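Low molecular weight phosphotyrosine protein phosphatase (Vibrio cholerae, PDB 6U1P) probably removes phosphate from phosphotyrosine in proteins, as a member of the low molecular weight protein tyrosine phosphatase family. Local coordinates at residues 16-24 with 49-57; 80-91 with 101-112. All coordinates share one frame; numbering follows the deposited sequence.

Contact 1 (16-24 with 49-57)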
# COMPACT_ATOMS: atom_id res chain seq x y z
N LEU B 16 -8.92 1.04 -9.36
CA LEU B 16 -7.67 1.67 -8.96
C LEU B 16 -6.43 0.80 -9.15
O LEU B 16 -5.34 1.35 -9.34
CB LEU B 16 -7.73 2.09 -7.48
CG LEU B 16 -8.85 3.07 -7.08
CD1 LEU B 16 -8.76 3.52 -5.60
CD2 LEU B 16 -8.82 4.27 -8.02
N CYS B 17 -6.56 -0.52 -9.08
CA CYS B 17 -5.38 -1.39 -9.09
C CYS B 17 -5.53 -2.53 -10.10
O CYS B 17 -4.93 -2.49 -11.18
CB CYS B 17 -5.12 -1.95 -7.68
SG CYS B 17 -4.82 -0.67 -6.36
N ARG B 18 -6.35 -3.52 -9.73
CA ARG B 18 -6.46 -4.77 -10.48
C ARG B 18 -6.97 -4.54 -11.90
O ARG B 18 -6.32 -4.97 -12.87
CB ARG B 18 -7.39 -5.74 -9.72
CG ARG B 18 -6.73 -6.41 -8.51
CD ARG B 18 -7.71 -7.30 -7.73
NE ARG B 18 -8.76 -6.49 -7.14
CZ ARG B 18 -9.82 -6.97 -6.49
NH1 ARG B 18 -9.97 -8.29 -6.33
NH2 ARG B 18 -10.71 -6.13 -5.99
N SER B 19 -8.14 -3.92 -12.06
CA SER B 19 -8.67 -3.83 -13.42
C SER B 19 -7.80 -2.92 -14.31
O SER B 19 -7.59 -3.27 -15.48
CB SER B 19 -10.16 -3.42 -13.44
OG SER B 19 -10.43 -2.20 -12.78
N PRO B 20 -7.25 -1.79 -13.82
CA PRO B 20 -6.34 -1.02 -14.69
C PRO B 20 -5.09 -1.80 -15.05
O PRO B 20 -4.59 -1.69 -16.19
CB PRO B 20 -5.98 0.21 -13.84
CG PRO B 20 -6.98 0.27 -12.77
CD PRO B 20 -7.43 -1.13 -12.51
N MET B 21 -4.57 -2.61 -14.12
CA MET B 21 -3.46 -3.49 -14.46
C MET B 21 -3.82 -4.44 -15.60
O MET B 21 -3.04 -4.61 -16.55
CB MET B 21 -3.03 -4.27 -13.23
CG MET B 21 -2.15 -3.43 -12.28
SD MET B 21 -1.55 -4.40 -10.89
CE MET B 21 -2.63 -3.86 -9.59
N ALA B 22 -5.00 -5.05 -15.53
CA ALA B 22 -5.41 -5.98 -16.59
C ALA B 22 -5.57 -5.26 -17.92
O ALA B 22 -5.20 -5.80 -18.97
CB ALA B 22 -6.71 -6.68 -16.19
N GLU B 23 -6.14 -4.05 -17.90
CA GLU B 23 -6.32 -3.29 -19.14
C GLU B 23 -4.99 -3.06 -19.84
O GLU B 23 -4.84 -3.34 -21.03
CB GLU B 23 -6.98 -1.94 -18.84
CG GLU B 23 -7.09 -1.02 -20.07
CD GLU B 23 -7.73 0.34 -19.76
OE1 GLU B 23 -8.13 0.58 -18.60
OE2 GLU B 23 -7.83 1.18 -20.69
N ILE B 24 -4.00 -2.59 -19.08
CA ILE B 24 -2.70 -2.28 -19.65
C ILE B 24 -2.04 -3.53 -20.17
O ILE B 24 -1.48 -3.55 -21.28
CB ILE B 24 -1.84 -1.58 -18.59
CG1 ILE B 24 -2.37 -0.16 -18.36
CG2 ILE B 24 -0.37 -1.55 -18.99
CD1 ILE B 24 -2.20 0.30 -16.91
N LYS B 49 -11.32 9.17 -6.97
CA LYS B 49 -10.01 9.29 -7.59
C LYS B 49 -10.13 9.54 -9.09
O LYS B 49 -11.12 9.17 -9.73
CB LYS B 49 -9.17 8.04 -7.32
CG LYS B 49 -8.34 8.10 -6.05
CD LYS B 49 -6.86 8.31 -6.36
CE LYS B 49 -6.13 6.98 -6.61
NZ LYS B 49 -4.73 7.16 -7.11
N THR B 50 -9.10 10.15 -9.64
CA THR B 50 -9.04 10.46 -11.07
C THR B 50 -8.21 9.46 -11.85
O THR B 50 -8.64 9.02 -12.93
CB THR B 50 -8.47 11.87 -11.27
OG1 THR B 50 -9.33 12.84 -10.67
CG2 THR B 50 -8.28 12.18 -12.76
N MET B 51 -7.07 9.03 -11.31
CA MET B 51 -6.05 8.17 -11.89
C MET B 51 -5.90 6.91 -11.05
O MET B 51 -6.17 6.93 -9.85
CB MET B 51 -4.69 8.87 -11.96
CG MET B 51 -4.54 9.93 -13.04
SD MET B 51 -4.64 9.22 -14.69
CE MET B 51 -6.22 9.89 -15.19
N PRO B 52 -5.42 5.83 -11.64
CA PRO B 52 -5.17 4.59 -10.88
C PRO B 52 -4.05 4.76 -9.86
O PRO B 52 -3.33 5.76 -9.84
CB PRO B 52 -4.78 3.58 -11.96
CG PRO B 52 -5.38 4.11 -13.21
CD PRO B 52 -5.30 5.62 -13.09
N ASP B 53 -3.93 3.76 -8.99
CA ASP B 53 -2.95 3.81 -7.90
C ASP B 53 -1.53 3.80 -8.43
O ASP B 53 -1.18 2.97 -9.28
CB ASP B 53 -3.16 2.62 -6.95
CG ASP B 53 -2.37 2.74 -5.63
OD1 ASP B 53 -1.16 3.08 -5.63
OD2 ASP B 53 -2.98 2.49 -4.58
N ASP B 54 -0.69 4.69 -7.88
CA ASP B 54 0.72 4.75 -8.26
C ASP B 54 1.42 3.41 -8.06
O ASP B 54 2.30 3.05 -8.85
CB ASP B 54 1.44 5.84 -7.47
CG ASP B 54 1.22 7.21 -8.06
OD1 ASP B 54 0.51 7.30 -9.10
OD2 ASP B 54 1.74 8.20 -7.50
N LYS B 55 1.06 2.66 -7.02
CA LYS B 55 1.77 1.41 -6.79
C LYS B 55 1.37 0.35 -7.80
O LYS B 55 2.18 -0.51 -8.15
CB LYS B 55 1.50 0.90 -5.38
CG LYS B 55 1.71 1.90 -4.27
CD LYS B 55 0.95 1.43 -3.05
CE LYS B 55 1.72 0.35 -2.32
NZ LYS B 55 2.67 0.92 -1.29
N ALA B 56 0.14 0.41 -8.31
CA ALA B 56 -0.21 -0.44 -9.44
C ALA B 56 0.64 -0.09 -10.64
O ALA B 56 1.12 -0.98 -11.35
CB ALA B 56 -1.70 -0.31 -9.77
N LEU B 57 0.84 1.20 -10.90
CA LEU B 57 1.56 1.59 -12.10
C LEU B 57 3.03 1.20 -12.02
O LEU B 57 3.63 0.78 -13.02
CB LEU B 57 1.41 3.10 -12.33
CG LEU B 57 -0.05 3.49 -12.52
CD1 LEU B 57 -0.19 4.98 -12.73
CD2 LEU B 57 -0.67 2.70 -13.68
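Ala56 presents its CB to the start of helix 18-32, where the bent side chain of Met21 and the backbone of Cys17 close round it. The methyl CE of Met21 lies 3.7 Å from Ala56 CB, and Cys17 CA approaches Ala56 CB to 3.9 Å. To one side the rings of Pro20 and Pro52 pass alongside, running opposite ways, CB of Pro20 4.0 Å from CG of Pro52, while farther along the helix the CD1 branch of Ile24 meets CD2 of Leu57. The setting is the end of the P-loop, the CX5R motif of this family, which runs from the predicted nucleophile Cys12 to Arg18. Cys17 is the N-cap of the helix, and Arg18, itself a predicted active-site residue, turns its side chain away from 49-57 to a salt bridge with Asp90. Phe134 and Ile141 of the second subunit pack on Cys17 and Met21. At the polar margin Asp53 N gives Leu16 O a nearly straight bond of 2.8 Å, in the carbonyl plane and on a lone pair. Asp53 in turn caps helix 54-62: with CG anti to its own N (chi1 -168°), OD1 accepts from Lys55 N at 2.7 Å on the anti side, and its CB rests 3.7 Å from Cys17 SG. Outermost, CD2 of Leu16 crosses the Lys49 chain at CB, and a double bend in that chain returns NZ to weak bonds with Met51 O and Pro52 O.

Contact 2 (80-91 with 101-112)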
# COMPACT_ATOMS: atom_id res chain seq x y z
N PHE B 80 -22.83 -2.83 -20.39
CA PHE B 80 -23.36 -4.18 -20.59
C PHE B 80 -23.84 -4.41 -22.02
O PHE B 80 -23.85 -5.55 -22.49
CB PHE B 80 -24.51 -4.44 -19.62
CG PHE B 80 -24.12 -4.33 -18.17
CD1 PHE B 80 -23.17 -5.19 -17.63
CD2 PHE B 80 -24.71 -3.39 -17.35
CE1 PHE B 80 -22.81 -5.09 -16.30
CE2 PHE B 80 -24.36 -3.28 -16.02
CZ PHE B 80 -23.40 -4.13 -15.49
N ILE B 81 -24.23 -3.35 -22.72
CA ILE B 81 -24.65 -3.48 -24.11
C ILE B 81 -23.47 -3.34 -25.06
O ILE B 81 -23.30 -4.16 -25.97
CB ILE B 81 -25.74 -2.43 -24.43
CG1 ILE B 81 -26.87 -2.48 -23.39
CG2 ILE B 81 -26.26 -2.62 -25.84
CD1 ILE B 81 -27.62 -1.18 -23.25
N GLU B 82 -22.64 -2.32 -24.84
CA GLU B 82 -21.62 -1.98 -25.82
C GLU B 82 -20.48 -2.99 -25.85
O GLU B 82 -19.87 -3.20 -26.91
CB GLU B 82 -21.08 -0.57 -25.54
CG GLU B 82 -20.16 -0.02 -26.63
CD GLU B 82 -20.87 0.93 -27.60
OE1 GLU B 82 -22.00 1.37 -27.31
OE2 GLU B 82 -20.28 1.23 -28.66
N HIS B 83 -20.20 -3.65 -24.73
CA HIS B 83 -19.04 -4.52 -24.61
C HIS B 83 -19.40 -5.97 -24.91
O HIS B 83 -20.49 -6.45 -24.57
CB HIS B 83 -18.44 -4.43 -23.21
CG HIS B 83 -17.75 -3.13 -22.92
ND1 HIS B 83 -16.65 -2.70 -23.63
CD2 HIS B 83 -18.00 -2.17 -22.00
CE1 HIS B 83 -16.25 -1.53 -23.15
NE2 HIS B 83 -17.05 -1.19 -22.16
N ASP B 84 -18.46 -6.68 -25.53
CA ASP B 84 -18.71 -8.06 -25.90
C ASP B 84 -18.48 -9.02 -24.73
O ASP B 84 -19.32 -9.90 -24.50
CB ASP B 84 -17.84 -8.43 -27.09
CG ASP B 84 -17.96 -7.42 -28.20
OD1 ASP B 84 -16.91 -7.03 -28.74
OD2 ASP B 84 -19.10 -7.03 -28.55
N PHE B 85 -17.39 -8.86 -23.98
CA PHE B 85 -17.24 -9.61 -22.74
C PHE B 85 -16.69 -8.72 -21.64
O PHE B 85 -15.95 -7.76 -21.88
CB PHE B 85 -16.33 -10.84 -22.83
CG PHE B 85 -16.36 -11.53 -24.15
CD1 PHE B 85 -17.50 -12.18 -24.58
CD2 PHE B 85 -15.23 -11.58 -24.94
CE1 PHE B 85 -17.53 -12.83 -25.80
CE2 PHE B 85 -15.24 -12.24 -26.15
CZ PHE B 85 -16.40 -12.87 -26.59
N ILE B 86 -17.05 -9.08 -20.42
CA ILE B 86 -16.80 -8.27 -19.24
C ILE B 86 -16.28 -9.20 -18.16
O ILE B 86 -16.95 -10.19 -17.82
CB ILE B 86 -18.08 -7.54 -18.78
CG1 ILE B 86 -18.53 -6.56 -19.87
CG2 ILE B 86 -17.85 -6.85 -17.44
CD1 ILE B 86 -20.02 -6.42 -19.99
N TYR B 87 -15.07 -8.93 -17.66
CA TYR B 87 -14.39 -9.82 -16.72
C TYR B 87 -14.28 -9.19 -15.33
O TYR B 87 -13.83 -8.04 -15.19
CB TYR B 87 -13.00 -10.19 -17.24
CG TYR B 87 -13.01 -10.95 -18.55
CD1 TYR B 87 -12.96 -10.27 -19.76
CD2 TYR B 87 -13.09 -12.34 -18.57
CE1 TYR B 87 -12.97 -10.96 -20.97
CE2 TYR B 87 -13.09 -13.04 -19.76
CZ TYR B 87 -13.04 -12.34 -20.95
OH TYR B 87 -13.06 -13.02 -22.14
N ALA B 88 -14.65 -9.97 -14.32
CA ALA B 88 -14.60 -9.60 -12.92
C ALA B 88 -13.36 -10.18 -12.25
O ALA B 88 -13.01 -11.34 -12.50
CB ALA B 88 -15.86 -10.09 -12.20
N MET B 89 -12.71 -9.37 -11.38
CA MET B 89 -11.48 -9.77 -10.71
C MET B 89 -11.70 -10.75 -9.56
O MET B 89 -10.84 -11.60 -9.29
CB MET B 89 -10.75 -8.53 -10.18
CG MET B 89 -10.14 -7.69 -11.27
SD MET B 89 -8.81 -8.53 -12.17
CE MET B 89 -9.32 -8.14 -13.84
N ASP B 90 -12.82 -10.64 -8.86
CA ASP B 90 -13.09 -11.54 -7.77
C ASP B 90 -14.59 -11.78 -7.74
O ASP B 90 -15.35 -11.15 -8.48
CB ASP B 90 -12.55 -11.00 -6.42
CG ASP B 90 -13.24 -9.72 -5.94
OD1 ASP B 90 -14.48 -9.57 -6.10
OD2 ASP B 90 -12.54 -8.86 -5.37
N ARG B 91 -15.01 -12.71 -6.88
CA ARG B 91 -16.41 -13.11 -6.88
C ARG B 91 -17.32 -11.97 -6.47
O ARG B 91 -18.40 -11.78 -7.04
CB ARG B 91 -16.60 -14.32 -5.97
CG ARG B 91 -16.13 -15.60 -6.61
CD ARG B 91 -16.24 -16.78 -5.67
NE ARG B 91 -15.48 -17.91 -6.20
CZ ARG B 91 -15.81 -18.59 -7.30
NH1 ARG B 91 -16.89 -18.26 -7.99
NH2 ARG B 91 -15.05 -19.60 -7.70
N CYS B 101 -26.87 -6.37 -13.97
CA CYS B 101 -26.78 -6.67 -15.40
C CYS B 101 -28.12 -7.16 -15.93
O CYS B 101 -28.64 -8.18 -15.45
CB CYS B 101 -25.72 -7.72 -15.66
SG CYS B 101 -25.50 -8.04 -17.41
N PRO B 102 -28.70 -6.49 -16.93
CA PRO B 102 -29.93 -6.99 -17.53
C PRO B 102 -29.71 -8.36 -18.17
O PRO B 102 -28.63 -8.65 -18.69
CB PRO B 102 -30.28 -5.92 -18.57
CG PRO B 102 -29.04 -5.18 -18.81
CD PRO B 102 -28.30 -5.20 -17.50
N ALA B 103 -30.76 -9.19 -18.12
CA ALA B 103 -30.66 -10.62 -18.42
C ALA B 103 -30.16 -10.89 -19.84
O ALA B 103 -29.53 -11.93 -20.08
CB ALA B 103 -32.01 -11.29 -18.21
N GLU B 104 -30.40 -9.96 -20.76
CA GLU B 104 -29.94 -10.08 -22.14
C GLU B 104 -28.42 -10.17 -22.26
O GLU B 104 -27.92 -10.66 -23.27
CB GLU B 104 -30.47 -8.86 -22.93
CG GLU B 104 -31.92 -8.44 -22.62
CD GLU B 104 -32.10 -7.66 -21.33
OE1 GLU B 104 -31.43 -8.00 -20.35
OE2 GLU B 104 -32.94 -6.73 -21.26
N HIS B 105 -27.67 -9.69 -21.27
CA HIS B 105 -26.21 -9.62 -21.35
C HIS B 105 -25.48 -10.38 -20.24
O HIS B 105 -24.25 -10.34 -20.18
CB HIS B 105 -25.79 -8.14 -21.34
CG HIS B 105 -26.43 -7.34 -22.42
ND1 HIS B 105 -26.61 -7.82 -23.70
CD2 HIS B 105 -26.95 -6.09 -22.42
CE1 HIS B 105 -27.20 -6.89 -24.44
NE2 HIS B 105 -27.41 -5.83 -23.68
N LYS B 106 -26.21 -11.07 -19.36
CA LYS B 106 -25.56 -11.68 -18.20
C LYS B 106 -24.64 -12.83 -18.59
O LYS B 106 -23.74 -13.17 -17.81
CB LYS B 106 -26.62 -12.15 -17.20
CG LYS B 106 -27.39 -10.99 -16.60
CD LYS B 106 -28.51 -11.46 -15.70
CE LYS B 106 -27.98 -11.99 -14.39
NZ LYS B 106 -29.08 -12.07 -13.40
N ASN B 107 -24.80 -13.40 -19.78
CA ASN B 107 -23.87 -14.42 -20.25
C ASN B 107 -22.51 -13.84 -20.59
O ASN B 107 -21.56 -14.61 -20.76
CB ASN B 107 -24.43 -15.13 -21.50
CG ASN B 107 -24.18 -14.33 -22.77
OD1 ASN B 107 -24.76 -13.25 -22.97
ND2 ASN B 107 -23.30 -14.84 -23.63
N LYS B 108 -22.40 -12.52 -20.71
CA LYS B 108 -21.12 -11.88 -20.99
C LYS B 108 -20.26 -11.70 -19.74
O LYS B 108 -19.14 -11.20 -19.85
CB LYS B 108 -21.34 -10.51 -21.67
CG LYS B 108 -22.48 -10.51 -22.70
CD LYS B 108 -22.20 -9.59 -23.89
CE LYS B 108 -23.02 -8.30 -23.84
NZ LYS B 108 -22.86 -7.45 -25.08
N LEU B 109 -20.75 -12.11 -18.57
CA LEU B 109 -20.07 -11.90 -17.30
C LEU B 109 -19.28 -13.15 -16.92
O LEU B 109 -19.80 -14.27 -17.03
CB LEU B 109 -21.06 -11.56 -16.19
CG LEU B 109 -21.42 -10.09 -15.96
CD1 LEU B 109 -21.64 -9.35 -17.27
CD2 LEU B 109 -22.65 -9.98 -15.08
N ALA B 110 -18.06 -12.95 -16.45
CA ALA B 110 -17.21 -14.07 -16.05
C ALA B 110 -16.06 -13.54 -15.20
O ALA B 110 -15.74 -12.35 -15.22
CB ALA B 110 -16.69 -14.85 -17.26
N LEU B 111 -15.44 -14.45 -14.43
CA LEU B 111 -14.27 -14.09 -13.64
C LEU B 111 -13.04 -14.00 -14.53
O LEU B 111 -12.87 -14.79 -15.47
CB LEU B 111 -14.07 -15.10 -12.51
CG LEU B 111 -15.17 -15.04 -11.44
CD1 LEU B 111 -15.26 -16.29 -10.57
CD2 LEU B 111 -14.96 -13.81 -10.57
N PHE B 112 -12.18 -13.02 -14.23
CA PHE B 112 -10.99 -12.75 -15.04
C PHE B 112 -10.11 -13.98 -15.17
O PHE B 112 -9.53 -14.23 -16.24
CB PHE B 112 -10.18 -11.60 -14.44
CG PHE B 112 -8.97 -11.22 -15.26
CD1 PHE B 112 -9.10 -10.41 -16.38
CD2 PHE B 112 -7.70 -11.66 -14.91
CE1 PHE B 112 -7.98 -10.03 -17.13
CE2 PHE B 112 -6.57 -11.29 -15.66
CZ PHE B 112 -6.72 -10.48 -16.77
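Ile86 turns both its backbone polar groups to 101-112: N donates to Lys108 O, and O accepts from Ala110 N over a long 3.3 Å. Ala88 does likewise, its N bonding to Ala110 O at 2.8 Å and its O receiving Phe112 N at 2.6 Å. This alternation is that of parallel strands, here 85-88 and 109-111 at the edge of the sheet. The CA-H groups of Tyr87, Leu109 and Leu111 add contacts to carbonyl oxygens already engaged. On its other edge strand 85-88 bonds to strand 6-12, and helix 91-100 completes a beta-alpha-beta crossover.

Beyond the strands, Lys108 reaches back to the end of helix 77-82. Bends at chi2 and chi3 bring NZ to His83 O at 2.6 Å, tilted 25° from the carbonyl plane, with a weak second bond to Ile81 O. The carbonyl oxygen of Phe80 lies over one face of the His105 ring. Phe80 itself offers a ring face to Cys101, whose CA sits over the centre while SG comes in obliquely.

At the opposite end Met89 runs alongside Phe112 in a Met-aromatic contact, SD oblique to the ring and the methyl CE over a face, 3.4 Å from Phe112 CG; CB of Tyr87 meets the edge of that ring. Leu111 CD1 lies over one face of the Arg91 guanidinium. Asp90 faces away: OD1 accepts from Asn93 N, capping helix 91-100, and OD2 forms a salt bridge with Arg18. Tyr87 OH bonds to Trp152 of the second subunit. A lysine ammonium among carbonyl oxygens at a helix end would probably offset their partial negative charge and tie that end to the turn before strand 109-111.

Both contacts are partly buried, but contact 1 lies about 7 Å from the centre of the chain and contact 2 about 16 Å, measured between centres. Contact 1 joins two helix starts, with apolar packing and a single bond between the segments; contact 2 joins neighbouring strands, so backbone bonding dominates and the lysine and ring contacts gather at its ends. They hold different elements, yet meet near the predicted active site. The salt bridge from Arg18 NH1 to Asp90 OD2, 2.8 Å long, links them, and Ala22 packs against Met89 and Phe112. The second subunit touches both, through packing in contact 1 and through packing plus a hydrogen bond in contact 2.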